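Adenosine deaminase (Burkholderia ambifaria, PDB 4GXW) binds a zinc ion as a member of the adenosine and AMP deaminase family and probably catalyses the hydrolytic deamination of a purine such as adenosine or adenine. Local coordinates at residues A[23-28]-A[355-360]; A[44-49]-A[98-103]; A[172-177]-A[209-214]; A[215-220]-A[225-230]; A[279-282]-A[286-289]. All coordinates share one frame; numbering follows the deposited sequence. Where two conformers were deposited one is given.

Contact 1: residues A[23-28]-A[355-360]; sequences RAFFHA and PEFDML
Phe25 and Phe357 meet in a T-shaped (edge-to-face) stack between two antiparallel helices. The helices lie near the two ends of the TIM-barrel chain. The edge of Phe25 is directed at the face of Phe357. The ring planes stand 82° apart and the centroids are 5.6 Å apart. The nearest atoms are Phe25 CZ and Phe357 CZ, at 3.8 Å. Both rings leave their helices with CG anti to the backbone N (chi1 173° for Phe25, -176° for Phe357), and this swings them into the gap between the helices.

Leu360 carries the larger share of the contact on its helix. Its CB lies 3.9 Å from Phe25 CD1, and its carbonyl oxygen sits at the edge of the Phe25 ring, near the ring plane.

No hydrogen bond joins the segments, so the grip is apolar. The helix axes approach to 10.5 Å, a wide spacing that the two phenylalanine rings bridge. Helix 325-338 adds Ile325, which touches both of these rings. On the flank of 355-360, Glu356 makes a salt bridge to Arg111 and Asp358 one to Lys329. Both methyls of Leu360 reach Ala28, one turn along helix 20-28 from Phe25: Leu360 CD2 rests on Ala28 CB at 3.7 Å, while Leu360 CD1 touches the Ala28 carbonyl O at 3.5 Å.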
# COMPACT_ATOMS: atom_id res chain seq x y z
N ARG A 23 0.30 -10.43 -19.39
CA ARG A 23 1.12 -9.34 -18.86
C ARG A 23 0.75 -7.99 -19.44
O ARG A 23 0.75 -6.99 -18.73
CB ARG A 23 2.61 -9.64 -19.03
CG ARG A 23 3.07 -10.85 -18.21
CD ARG A 23 4.54 -11.17 -18.39
NE ARG A 23 4.90 -12.31 -17.55
CZ ARG A 23 4.94 -13.57 -17.97
NH1 ARG A 23 4.70 -13.86 -19.24
NH2 ARG A 23 5.25 -14.53 -17.11
N ALA A 24 0.41 -7.96 -20.73
CA ALA A 24 -0.01 -6.73 -21.37
C ALA A 24 -1.33 -6.25 -20.76
O ALA A 24 -1.51 -5.04 -20.53
CB ALA A 24 -0.17 -6.93 -22.88
N PHE A 25 -2.24 -7.19 -20.47
CA PHE A 25 -3.51 -6.87 -19.82
C PHE A 25 -3.28 -6.26 -18.44
O PHE A 25 -3.80 -5.19 -18.15
CB PHE A 25 -4.40 -8.11 -19.72
CG PHE A 25 -5.66 -7.91 -18.92
CD1 PHE A 25 -6.76 -7.29 -19.48
CD2 PHE A 25 -5.73 -8.34 -17.61
CE1 PHE A 25 -7.92 -7.09 -18.74
CE2 PHE A 25 -6.88 -8.15 -16.86
CZ PHE A 25 -7.98 -7.52 -17.43
N PHE A 26 -2.48 -6.92 -17.61
CA PHE A 26 -2.29 -6.43 -16.24
C PHE A 26 -1.61 -5.06 -16.24
O PHE A 26 -1.93 -4.21 -15.41
CB PHE A 26 -1.50 -7.43 -15.40
CG PHE A 26 -2.20 -8.75 -15.22
CD1 PHE A 26 -3.50 -8.80 -14.76
CD2 PHE A 26 -1.57 -9.94 -15.56
CE1 PHE A 26 -4.16 -10.00 -14.61
CE2 PHE A 26 -2.22 -11.16 -15.41
CZ PHE A 26 -3.52 -11.18 -14.94
N HIS A 27 -0.69 -4.87 -17.17
CA HIS A 27 0.00 -3.60 -17.30
C HIS A 27 -0.91 -2.45 -17.73
O HIS A 27 -0.83 -1.36 -17.17
CB HIS A 27 1.19 -3.72 -18.27
CG HIS A 27 2.03 -2.49 -18.34
ND1 HIS A 27 3.12 -2.29 -17.52
CD2 HIS A 27 1.91 -1.36 -19.08
CE1 HIS A 27 3.66 -1.11 -17.77
NE2 HIS A 27 2.94 -0.52 -18.71
N ALA A 28 -1.77 -2.71 -18.71
CA ALA A 28 -2.65 -1.69 -19.28
C ALA A 28 -3.79 -1.28 -18.35
O ALA A 28 -4.34 -0.18 -18.49
CB ALA A 28 -3.21 -2.18 -20.61
N PRO A 355 -15.48 1.06 -19.05
CA PRO A 355 -15.38 0.72 -20.48
C PRO A 355 -13.94 0.46 -20.93
O PRO A 355 -13.72 -0.36 -21.83
CB PRO A 355 -15.91 1.96 -21.20
CG PRO A 355 -16.67 2.71 -20.21
CD PRO A 355 -16.16 2.36 -18.85
N GLU A 356 -12.97 1.15 -20.34
CA GLU A 356 -11.57 0.88 -20.68
C GLU A 356 -11.22 -0.55 -20.31
O GLU A 356 -10.59 -1.26 -21.10
CB GLU A 356 -10.61 1.81 -19.94
CG GLU A 356 -10.49 3.22 -20.47
CD GLU A 356 -9.33 3.96 -19.83
OE1 GLU A 356 -8.16 3.69 -20.20
OE2 GLU A 356 -9.58 4.79 -18.92
N PHE A 357 -11.59 -0.95 -19.11
CA PHE A 357 -11.35 -2.32 -18.66
C PHE A 357 -11.98 -3.33 -19.62
O PHE A 357 -11.35 -4.31 -20.00
CB PHE A 357 -11.92 -2.52 -17.24
CG PHE A 357 -11.63 -3.88 -16.65
CD1 PHE A 357 -12.35 -5.00 -17.04
CD2 PHE A 357 -10.65 -4.03 -15.68
CE1 PHE A 357 -12.08 -6.25 -16.50
CE2 PHE A 357 -10.37 -5.27 -15.13
CZ PHE A 357 -11.09 -6.38 -15.54
N ASP A 358 -13.24 -3.08 -19.99
CA ASP A 358 -13.97 -3.97 -20.88
C ASP A 358 -13.22 -4.17 -22.20
O ASP A 358 -13.13 -5.29 -22.71
CB ASP A 358 -15.38 -3.45 -21.15
CG ASP A 358 -16.29 -3.50 -19.94
OD1 ASP A 358 -15.98 -4.24 -18.97
OD2 ASP A 358 -17.33 -2.81 -19.97
N MET A 359 -12.69 -3.08 -22.76
CA MET A 359 -11.91 -3.19 -23.99
C MET A 359 -10.63 -4.00 -23.78
O MET A 359 -10.28 -4.82 -24.63
CB MET A 359 -11.58 -1.82 -24.57
CG MET A 359 -12.74 -1.20 -25.34
SD MET A 359 -12.28 0.26 -26.28
CE MET A 359 -11.18 -0.44 -27.50
N LEU A 360 -9.94 -3.78 -22.67
CA LEU A 360 -8.71 -4.53 -22.39
C LEU A 360 -9.00 -6.02 -22.25
O LEU A 360 -8.21 -6.84 -22.71
CB LEU A 360 -8.03 -3.98 -21.13
CG LEU A 360 -7.47 -2.55 -21.27
CD1 LEU A 360 -6.89 -2.07 -19.95
CD2 LEU A 360 -6.43 -2.47 -22.39

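Contact 2: residues A[44-49]-A[98-103]; sequences HDTFVA and AYEYLE
Helices 44-54 and 91-106 face each other at Thr46 and Glu100, whose CA atoms are the nearest pair across the segments at 9.1 Å. That gap is spanned by side chains, and one hydrogen bond does the work. Thr46 OG1 donates to Glu100 OE1 at 2.6 Å, a short bond. Glu100 OE1 accepts with its syn lone pair, on the side of the other carboxylate oxygen. Glu100 reaches this far because its chain runs extended beyond CG, with chi2 at -176°. Thr46 turns OG1 anti to its carbonyl carbon (chi1 -63°), and its CB points toward the opposite helix. The methyl CG2 also passes close to the carboxylate, 3.7 Å from Glu100 OE1.

The bond ties helix 91-106, which precedes strand 110-117 of the TIM barrel, to helix 44-54 in the region that follows the first strand, 31-33. The two helices belong to the family domain but lie away from the zinc site. Two arginines lie beside the carboxylate: Arg96 in a salt bridge to Glu100 OE2, and Arg43 in a long, weak ion pair with OE1. These positive charges would be expected to keep Glu100 ionised.

One turn along from Glu100, Glu103 holds Arg43 in a salt bridge. Beside Thr46, His44 ND1 donates to Asp45 OD1 at 2.9 Å, with the oxygen in the plane of the imidazole.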
# COMPACT_ATOMS: atom_id res chain seq x y z
N HIS A 44 16.70 0.69 -5.59
CA HIS A 44 17.99 0.20 -5.11
C HIS A 44 19.11 1.20 -5.37
O HIS A 44 19.90 1.50 -4.47
CB HIS A 44 18.32 -1.14 -5.76
CG HIS A 44 19.69 -1.65 -5.41
ND1 HIS A 44 20.82 -1.28 -6.12
CD2 HIS A 44 20.11 -2.49 -4.44
CE1 HIS A 44 21.87 -1.88 -5.59
NE2 HIS A 44 21.47 -2.62 -4.57
N ASP A 45 19.17 1.75 -6.58
CA ASP A 45 20.26 2.66 -6.91
C ASP A 45 20.15 4.03 -6.23
O ASP A 45 21.16 4.71 -6.00
CB ASP A 45 20.42 2.79 -8.43
CG ASP A 45 20.85 1.48 -9.08
OD1 ASP A 45 21.18 0.52 -8.36
OD2 ASP A 45 20.87 1.42 -10.33
N THR A 46 18.94 4.43 -5.89
CA THR A 46 18.77 5.65 -5.10
C THR A 46 19.18 5.41 -3.65
O THR A 46 19.77 6.29 -3.02
CB THR A 46 17.33 6.18 -5.21
OG1 THR A 46 17.08 6.53 -6.57
CG2 THR A 46 17.14 7.41 -4.33
N PHE A 47 18.89 4.22 -3.15
CA PHE A 47 19.34 3.79 -1.82
C PHE A 47 20.87 3.87 -1.76
O PHE A 47 21.44 4.39 -0.79
CB PHE A 47 18.84 2.37 -1.53
CG PHE A 47 18.84 1.99 -0.07
CD1 PHE A 47 20.02 1.65 0.57
CD2 PHE A 47 17.66 1.93 0.65
CE1 PHE A 47 20.03 1.28 1.92
CE2 PHE A 47 17.65 1.56 1.99
CZ PHE A 47 18.84 1.24 2.62
N VAL A 48 21.53 3.37 -2.80
CA VAL A 48 22.98 3.45 -2.92
C VAL A 48 23.49 4.89 -2.88
O VAL A 48 24.41 5.21 -2.13
CB VAL A 48 23.46 2.74 -4.20
CG1 VAL A 48 24.92 3.07 -4.50
CG2 VAL A 48 23.26 1.25 -4.07
N ALA A 49 22.86 5.77 -3.67
CA ALA A 49 23.27 7.17 -3.74
C ALA A 49 23.13 7.85 -2.40
O ALA A 49 24.02 8.60 -1.97
CB ALA A 49 22.45 7.90 -4.79
N ALA A 98 9.71 10.50 -3.23
CA ALA A 98 8.29 10.64 -3.58
C ALA A 98 8.12 10.73 -5.10
O ALA A 98 7.27 10.05 -5.68
CB ALA A 98 7.68 11.86 -2.89
N TYR A 99 8.95 11.54 -5.74
CA TYR A 99 8.89 11.73 -7.18
C TYR A 99 9.19 10.42 -7.90
O TYR A 99 8.49 10.06 -8.86
CB TYR A 99 9.88 12.82 -7.59
CG TYR A 99 9.94 13.11 -9.08
CD1 TYR A 99 9.00 13.93 -9.69
CD2 TYR A 99 10.97 12.59 -9.86
CE1 TYR A 99 9.08 14.21 -11.04
CE2 TYR A 99 11.05 12.87 -11.22
CZ TYR A 99 10.10 13.68 -11.80
OH TYR A 99 10.18 13.96 -13.15
N GLU A 100 10.21 9.70 -7.44
CA GLU A 100 10.60 8.45 -8.11
C GLU A 100 9.57 7.34 -7.91
O GLU A 100 9.32 6.56 -8.83
CB GLU A 100 12.00 8.00 -7.67
CG GLU A 100 13.07 8.97 -8.14
CD GLU A 100 14.49 8.54 -7.82
OE1 GLU A 100 14.69 7.50 -7.16
OE2 GLU A 100 15.43 9.27 -8.24
N TYR A 101 8.96 7.27 -6.73
CA TYR A 101 7.88 6.32 -6.50
C TYR A 101 6.72 6.60 -7.46
O TYR A 101 6.23 5.70 -8.14
CB TYR A 101 7.39 6.34 -5.04
CG TYR A 101 5.99 5.79 -4.91
CD1 TYR A 101 5.68 4.49 -5.30
CD2 TYR A 101 4.96 6.60 -4.45
CE1 TYR A 101 4.37 4.01 -5.22
CE2 TYR A 101 3.66 6.13 -4.36
CZ TYR A 101 3.37 4.84 -4.75
OH TYR A 101 2.07 4.38 -4.65
N LEU A 102 6.31 7.86 -7.54
CA LEU A 102 5.17 8.22 -8.37
C LEU A 102 5.47 7.99 -9.86
O LEU A 102 4.58 7.57 -10.61
CB LEU A 102 4.68 9.65 -8.09
CG LEU A 102 4.09 9.82 -6.68
CD1 LEU A 102 3.93 11.29 -6.31
CD2 LEU A 102 2.76 9.09 -6.55
N GLU A 103 6.71 8.24 -10.28
CA GLU A 103 7.13 7.91 -11.64
C GLU A 103 6.98 6.41 -11.92
O GLU A 103 6.45 6.01 -12.95
CB GLU A 103 8.57 8.33 -11.88
CG GLU A 103 9.06 7.98 -13.28
CD GLU A 103 10.47 8.45 -13.57
OE1 GLU A 103 11.23 8.74 -12.62
OE2 GLU A 103 10.82 8.51 -14.78

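Contact 3: residues A[172-177]-A[209-214]; sequences DWMKAN and AGFRTT
A bend at chi3 (64°) turns the methyl of Met174 onto the Phe211 ring. Met174 CG is anti to the carbonyl carbon (chi1 -69°), and this sends the side chain from the helix toward the loop 209-211. The result is a CH-pi contact and a Met-aromatic pair. It joins helix 164-176 to the turn leading into strand 212-217 of the TIM barrel.

Met174 CE stands 3.6 Å from the ring centroid, only 7° off the normal. It therefore sits over the centre of one face and is nearly equidistant from the six ring carbons. Met174 SD is farther off, 5.0 Å from the centroid. Met174 CB also meets the ring, at 3.9 Å from Phe211 CZ.

Lys175 lies at the edge of the ring, near its plane. Its ammonium is turned back to its own helix, where it makes a long salt bridge with Asp172.

Gly210 closes the preceding helix 200-208 in a Schellman motif. Its positive phi turns the chain back, and Phe211 follows just before strand 212-217. Arg178 touches Phe211, while Tyr130 and Ile185 pack on Met174. The carbonyl O of Ala209 takes a hydrogen bond from Arg178. The aliphatic part of Lys175 ends the contact in an apolar fringe at the surface, with Lys175 CG 3.9 Å from Ala209 CB.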
# COMPACT_ATOMS: atom_id res chain seq x y z
N ASP A 172 -1.25 17.40 15.08
CA ASP A 172 -0.88 18.80 15.34
C ASP A 172 -0.06 19.37 14.17
O ASP A 172 -0.33 20.47 13.68
CB ASP A 172 -0.08 18.93 16.65
CG ASP A 172 -0.91 18.68 17.90
OD1 ASP A 172 -2.15 18.81 17.84
OD2 ASP A 172 -0.31 18.38 18.96
N TRP A 173 0.94 18.61 13.73
CA TRP A 173 1.75 19.03 12.59
C TRP A 173 0.91 19.24 11.34
O TRP A 173 1.09 20.22 10.61
CB TRP A 173 2.85 18.01 12.30
CG TRP A 173 4.01 18.08 13.24
CD1 TRP A 173 4.54 19.20 13.81
CD2 TRP A 173 4.79 16.97 13.71
NE1 TRP A 173 5.60 18.86 14.61
CE2 TRP A 173 5.77 17.50 14.57
CE3 TRP A 173 4.75 15.60 13.48
CZ2 TRP A 173 6.71 16.68 15.20
CZ3 TRP A 173 5.69 14.80 14.11
CH2 TRP A 173 6.65 15.34 14.97
N MET A 174 -0.01 18.31 11.09
CA MET A 174 -0.85 18.37 9.89
C MET A 174 -1.75 19.60 9.90
O MET A 174 -1.89 20.27 8.88
CB MET A 174 -1.69 17.09 9.75
CG MET A 174 -0.85 15.86 9.41
SD MET A 174 -1.77 14.32 9.57
CE MET A 174 -3.03 14.51 8.31
N LYS A 175 -2.34 19.89 11.05
CA LYS A 175 -3.18 21.08 11.21
C LYS A 175 -2.42 22.38 10.96
O LYS A 175 -3.00 23.35 10.46
CB LYS A 175 -3.80 21.11 12.61
CG LYS A 175 -4.94 20.12 12.78
CD LYS A 175 -5.59 20.22 14.16
CE LYS A 175 -4.77 19.50 15.22
NZ LYS A 175 -5.55 19.28 16.49
N ALA A 176 -1.14 22.40 11.32
CA ALA A 176 -0.30 23.58 11.19
C ALA A 176 0.26 23.74 9.77
O ALA A 176 0.86 24.77 9.44
CB ALA A 176 0.85 23.52 12.20
N ASN A 177 0.08 22.71 8.95
CA ASN A 177 0.64 22.69 7.60
C ASN A 177 -0.35 22.15 6.58
O ASN A 177 -0.03 21.22 5.85
CB ASN A 177 1.90 21.82 7.56
CG ASN A 177 3.03 22.39 8.37
OD1 ASN A 177 3.81 23.21 7.88
ND2 ASN A 177 3.14 21.95 9.63
N ALA A 209 -10.41 17.36 12.91
CA ALA A 209 -9.72 18.31 12.05
C ALA A 209 -10.13 18.15 10.58
O ALA A 209 -9.59 18.83 9.71
CB ALA A 209 -8.20 18.13 12.19
N GLY A 210 -11.06 17.24 10.31
CA GLY A 210 -11.58 17.05 8.96
C GLY A 210 -10.81 16.05 8.11
O GLY A 210 -11.06 15.93 6.92
N PHE A 211 -9.87 15.33 8.72
CA PHE A 211 -9.09 14.35 7.97
C PHE A 211 -9.78 13.00 7.88
O PHE A 211 -10.51 12.61 8.79
CB PHE A 211 -7.70 14.19 8.60
CG PHE A 211 -6.83 15.41 8.47
CD1 PHE A 211 -6.38 15.82 7.22
CD2 PHE A 211 -6.49 16.17 9.58
CE1 PHE A 211 -5.59 16.96 7.09
CE2 PHE A 211 -5.70 17.31 9.45
CZ PHE A 211 -5.26 17.70 8.21
N ARG A 212 -9.53 12.30 6.78
CA ARG A 212 -9.92 10.89 6.69
C ARG A 212 -8.91 10.05 7.46
O ARG A 212 -7.82 10.53 7.80
CB ARG A 212 -9.99 10.44 5.24
CG ARG A 212 -11.18 11.02 4.48
CD ARG A 212 -11.06 10.60 3.06
NE ARG A 212 -12.25 10.75 2.22
CZ ARG A 212 -12.34 11.62 1.22
NH1 ARG A 212 -11.34 12.45 0.96
NH2 ARG A 212 -13.45 11.68 0.49
N THR A 213 -9.28 8.81 7.78
CA THR A 213 -8.38 7.93 8.50
C THR A 213 -8.45 6.51 7.96
O THR A 213 -9.48 6.04 7.47
CB THR A 213 -8.65 7.92 10.04
OG1 THR A 213 -9.83 7.18 10.34
CG2 THR A 213 -8.75 9.32 10.65
N THR A 214 -7.32 5.83 8.10
CA THR A 214 -7.21 4.41 7.77
C THR A 214 -6.34 3.77 8.85
O THR A 214 -5.76 4.47 9.68
CB THR A 214 -6.65 4.18 6.35
OG1 THR A 214 -6.70 2.78 6.03
CG2 THR A 214 -5.22 4.69 6.22

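Contact 4: residues A[215-220]-A[225-230]; sequences AHAGEF and RNVETA. With ZN (zinc ion), chain C.
Strand 215-217 runs nearly antiparallel to helix 225-230, at 158° with the axes 8.2 Å apart. Both belong to a beta-alpha-beta unit of the TIM barrel, in which the helix packs on the outside of the strand. Ala217 and Val227 have CA atoms only 5.2 Å apart. Small residues permit this. Ala217 CB points at the helix and lies 3.8 Å from the Asn226 carbonyl O and 4.1 Å from Val227 CG2. Ala215 CB meets Ala230 CB at 4.2 Å. Gly218 N lies 4.1 Å from Val227 CG2, and the backbone here has a positive phi.

Glu191 accepts hydrogen bonds from Asn226 ND2 and from the backbone N of Gly218, linking helix and loop through one carboxylate.

His216, between the two alanines, starts out away from the helix, and its ring binds the active-site zinc. His35, His37 and Asp301 complete the protein ligands, and water 1 is also bound. His216 NE2 binds the zinc at 2.3 Å.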
# COMPACT_ATOMS: atom_id res chain seq x y z
N ALA A 215 -6.25 2.44 8.86
CA ALA A 215 -5.44 1.75 9.87
C ALA A 215 -5.04 0.36 9.42
O ALA A 215 -5.87 -0.38 8.91
CB ALA A 215 -6.19 1.65 11.20
N HIS A 216 -3.77 0.01 9.64
CA HIS A 216 -3.33 -1.39 9.55
C HIS A 216 -3.98 -2.14 10.72
O HIS A 216 -3.86 -1.74 11.89
CB HIS A 216 -1.80 -1.51 9.66
CG HIS A 216 -1.04 -1.13 8.42
ND1 HIS A 216 -1.20 0.07 7.77
CD2 HIS A 216 -0.09 -1.81 7.72
CE1 HIS A 216 -0.39 0.12 6.72
NE2 HIS A 216 0.30 -1.01 6.67
N ALA A 217 -4.65 -3.25 10.41
CA ALA A 217 -5.30 -4.05 11.45
C ALA A 217 -5.45 -5.49 10.98
O ALA A 217 -5.77 -5.74 9.81
CB ALA A 217 -6.67 -3.47 11.80
N GLY A 218 -5.22 -6.44 11.88
CA GLY A 218 -5.37 -7.84 11.55
C GLY A 218 -4.23 -8.42 10.72
O GLY A 218 -4.41 -9.43 10.01
N GLU A 219 -3.07 -7.77 10.77
CA GLU A 219 -1.84 -8.28 10.19
C GLU A 219 -1.11 -9.11 11.25
O GLU A 219 -1.42 -9.02 12.44
CB GLU A 219 -0.95 -7.11 9.71
CG GLU A 219 0.18 -7.52 8.78
CD GLU A 219 1.07 -6.37 8.34
OE1 GLU A 219 0.86 -5.20 8.75
OE2 GLU A 219 2.04 -6.65 7.58
N PHE A 220 -0.14 -9.92 10.83
CA PHE A 220 0.66 -10.74 11.75
C PHE A 220 -0.17 -11.72 12.58
O PHE A 220 0.24 -12.14 13.66
CB PHE A 220 1.49 -9.87 12.71
CG PHE A 220 2.23 -8.73 12.04
CD1 PHE A 220 3.42 -8.97 11.37
CD2 PHE A 220 1.75 -7.43 12.12
CE1 PHE A 220 4.10 -7.93 10.76
CE2 PHE A 220 2.43 -6.38 11.51
CZ PHE A 220 3.61 -6.64 10.83
N ARG A 225 -10.48 -8.66 16.53
CA ARG A 225 -10.89 -7.56 17.41
C ARG A 225 -10.24 -6.24 17.00
O ARG A 225 -10.85 -5.18 17.10
CB ARG A 225 -10.55 -7.85 18.87
CG ARG A 225 -11.71 -8.35 19.72
CD ARG A 225 -11.24 -9.06 21.00
NE ARG A 225 -10.61 -8.16 21.98
CZ ARG A 225 -9.30 -7.92 22.07
NH1 ARG A 225 -8.85 -7.10 23.01
NH2 ARG A 225 -8.44 -8.50 21.23
N ASN A 226 -8.99 -6.31 16.55
CA ASN A 226 -8.32 -5.08 16.12
C ASN A 226 -9.00 -4.44 14.91
O ASN A 226 -9.03 -3.22 14.77
CB ASN A 226 -6.84 -5.31 15.80
CG ASN A 226 -5.99 -5.48 17.05
OD1 ASN A 226 -6.50 -5.43 18.18
ND2 ASN A 226 -4.69 -5.67 16.85
N VAL A 227 -9.52 -5.28 14.01
CA VAL A 227 -10.28 -4.76 12.88
C VAL A 227 -11.57 -4.09 13.36
O VAL A 227 -11.91 -2.98 12.92
CB VAL A 227 -10.59 -5.88 11.85
CG1 VAL A 227 -11.32 -5.31 10.63
CG2 VAL A 227 -9.29 -6.56 11.43
N GLU A 228 -12.28 -4.78 14.25
CA GLU A 228 -13.48 -4.21 14.84
C GLU A 228 -13.21 -2.87 15.53
O GLU A 228 -13.96 -1.91 15.37
CB GLU A 228 -14.11 -5.20 15.84
CG GLU A 228 -15.40 -4.70 16.45
CD GLU A 228 -15.92 -5.60 17.54
OE1 GLU A 228 -15.10 -6.27 18.22
OE2 GLU A 228 -17.16 -5.64 17.72
N THR A 229 -12.13 -2.80 16.30
CA THR A 229 -11.76 -1.56 16.98
C THR A 229 -11.45 -0.44 15.98
O THR A 229 -11.92 0.69 16.14
CB THR A 229 -10.57 -1.79 17.92
OG1 THR A 229 -10.96 -2.73 18.93
CG2 THR A 229 -10.15 -0.49 18.59
N ALA A 230 -10.70 -0.74 14.92
CA ALA A 230 -10.41 0.27 13.91
C ALA A 230 -11.69 0.83 13.29
O ALA A 230 -11.85 2.05 13.16
CB ALA A 230 -9.50 -0.28 12.84
ZN ZN C . 1.61 -1.53 4.91
O HOH W 1 1.92 -3.35 5.59

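Contact 5: residues A[279-282]-A[286-289]; sequences QWAE and MRKM
Arg287 NH2 donates to the carbonyl O of Ala281 at 3.1 Å, and the same nitrogen also bonds to the carbonyl O of His320. The contact folds the loop after the short helix 280-283 back onto that helix, on the way to strand 295-298 of the TIM barrel. The bond to Ala281 is bent, with an N-H...O angle of 138°. The donor lies well above the carbonyl plane, off the lone pairs of Ala281 O.

Arg287 reaches back because its chain is extended from CG to NE, with CG anti to the backbone N (chi1 -170°). Arg287 CD then passes two carbonyls, 3.5 Å from Ala281 O and 3.7 Å from Glu282 O.

The Glu282 chain bends at chi2 to bring OE2 over one face of the guanidinium, toward its rim. Glu282 OE2 is 3.8 Å from Arg287 NH1. This is a long salt bridge, and no N-H points at the oxygen. The carboxylate and guanidinium planes are 43° apart.

Lys288 joins through a water at this surface. Water 2 accepts from Lys288 NZ, at an unusually short and therefore doubtful distance. The same water donates to the carbonyl O of Glu282 at 2.7 Å.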
# COMPACT_ATOMS: atom_id res chain seq x y z
N GLN A 279 1.10 -24.37 0.59
CA GLN A 279 -0.22 -24.00 1.11
C GLN A 279 -0.45 -22.49 1.13
O GLN A 279 -1.56 -22.04 1.43
CB GLN A 279 -0.44 -24.58 2.51
CG GLN A 279 -1.06 -25.97 2.53
CD GLN A 279 -1.54 -26.36 3.91
OE1 GLN A 279 -0.74 -26.65 4.80
NE2 GLN A 279 -2.86 -26.35 4.11
N TRP A 280 0.58 -21.71 0.82
CA TRP A 280 0.49 -20.25 0.91
C TRP A 280 -0.67 -19.66 0.11
O TRP A 280 -1.51 -18.93 0.66
CB TRP A 280 1.83 -19.61 0.52
CG TRP A 280 1.74 -18.13 0.30
CD1 TRP A 280 1.71 -17.16 1.27
CD2 TRP A 280 1.69 -17.45 -0.95
NE1 TRP A 280 1.63 -15.92 0.68
CE2 TRP A 280 1.61 -16.07 -0.68
CE3 TRP A 280 1.69 -17.88 -2.28
CZ2 TRP A 280 1.55 -15.11 -1.70
CZ3 TRP A 280 1.62 -16.93 -3.29
CH2 TRP A 280 1.55 -15.56 -2.99
N ALA A 281 -0.73 -19.96 -1.18
CA ALA A 281 -1.79 -19.41 -2.02
C ALA A 281 -3.16 -19.92 -1.58
O ALA A 281 -4.15 -19.18 -1.61
CB ALA A 281 -1.55 -19.76 -3.48
N GLU A 282 -3.22 -21.18 -1.17
CA GLU A 282 -4.47 -21.81 -0.76
C GLU A 282 -5.05 -21.28 0.54
O GLU A 282 -6.27 -21.14 0.68
CB GLU A 282 -4.26 -23.32 -0.64
CG GLU A 282 -4.12 -24.02 -1.97
CD GLU A 282 -5.41 -23.98 -2.75
OE1 GLU A 282 -6.47 -24.27 -2.15
OE2 GLU A 282 -5.37 -23.66 -3.96
N MET A 286 -6.75 -13.62 2.46
CA MET A 286 -7.15 -12.73 1.38
C MET A 286 -8.00 -13.46 0.34
O MET A 286 -8.95 -12.90 -0.20
CB MET A 286 -5.92 -12.10 0.71
CG MET A 286 -6.21 -11.19 -0.47
SD MET A 286 -4.71 -10.66 -1.34
CE MET A 286 -4.17 -12.21 -2.04
N ARG A 287 -7.66 -14.72 0.08
CA ARG A 287 -8.35 -15.50 -0.94
C ARG A 287 -9.85 -15.63 -0.65
O ARG A 287 -10.67 -15.72 -1.58
CB ARG A 287 -7.71 -16.89 -1.06
CG ARG A 287 -8.17 -17.73 -2.23
CD ARG A 287 -7.66 -19.17 -2.11
NE ARG A 287 -7.91 -19.92 -3.33
CZ ARG A 287 -7.02 -20.09 -4.29
NH1 ARG A 287 -7.32 -20.78 -5.38
NH2 ARG A 287 -5.81 -19.55 -4.16
N LYS A 288 -10.21 -15.63 0.63
CA LYS A 288 -11.58 -15.86 1.07
C LYS A 288 -12.38 -14.57 1.25
O LYS A 288 -13.59 -14.62 1.42
CB LYS A 288 -11.61 -16.59 2.41
CG LYS A 288 -10.82 -17.89 2.50
CD LYS A 288 -10.70 -18.32 3.96
CE LYS A 288 -10.10 -19.71 4.12
NZ LYS A 288 -8.61 -19.70 4.02
N MET A 289 -11.71 -13.42 1.25
CA MET A 289 -12.40 -12.19 1.62
C MET A 289 -13.57 -11.77 0.70
O MET A 289 -14.66 -11.44 1.19
CB MET A 289 -11.40 -11.04 1.88
CG MET A 289 -10.56 -11.26 3.15
SD MET A 289 -9.16 -10.15 3.31
CE MET A 289 -9.92 -8.67 3.97
O HOH W 2 -7.62 -19.09 1.90

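How the contacts relate
Contact 4 is the buried one and the only one to hold a zinc ligand. Contact 5 lies at the surface, and contacts 1, 2 and 3 are partly buried. Contacts 3 and 4 share strand 212-217: contact 3 packs just before its start and contact 4 at its metal-binding end. Their centres are about 21 Å apart. Contact 1 joins the two ends of the chain and encloses the other four in sequence. Its chemistry is apolar and aromatic, and that of contact 3 mainly so. Contact 4 relies on small side chains. Contacts 2 and 5 depend on polar bonds: a single hydroxyl-carboxylate bond between helices in contact 2, and charged groups, carbonyls and a water in contact 5.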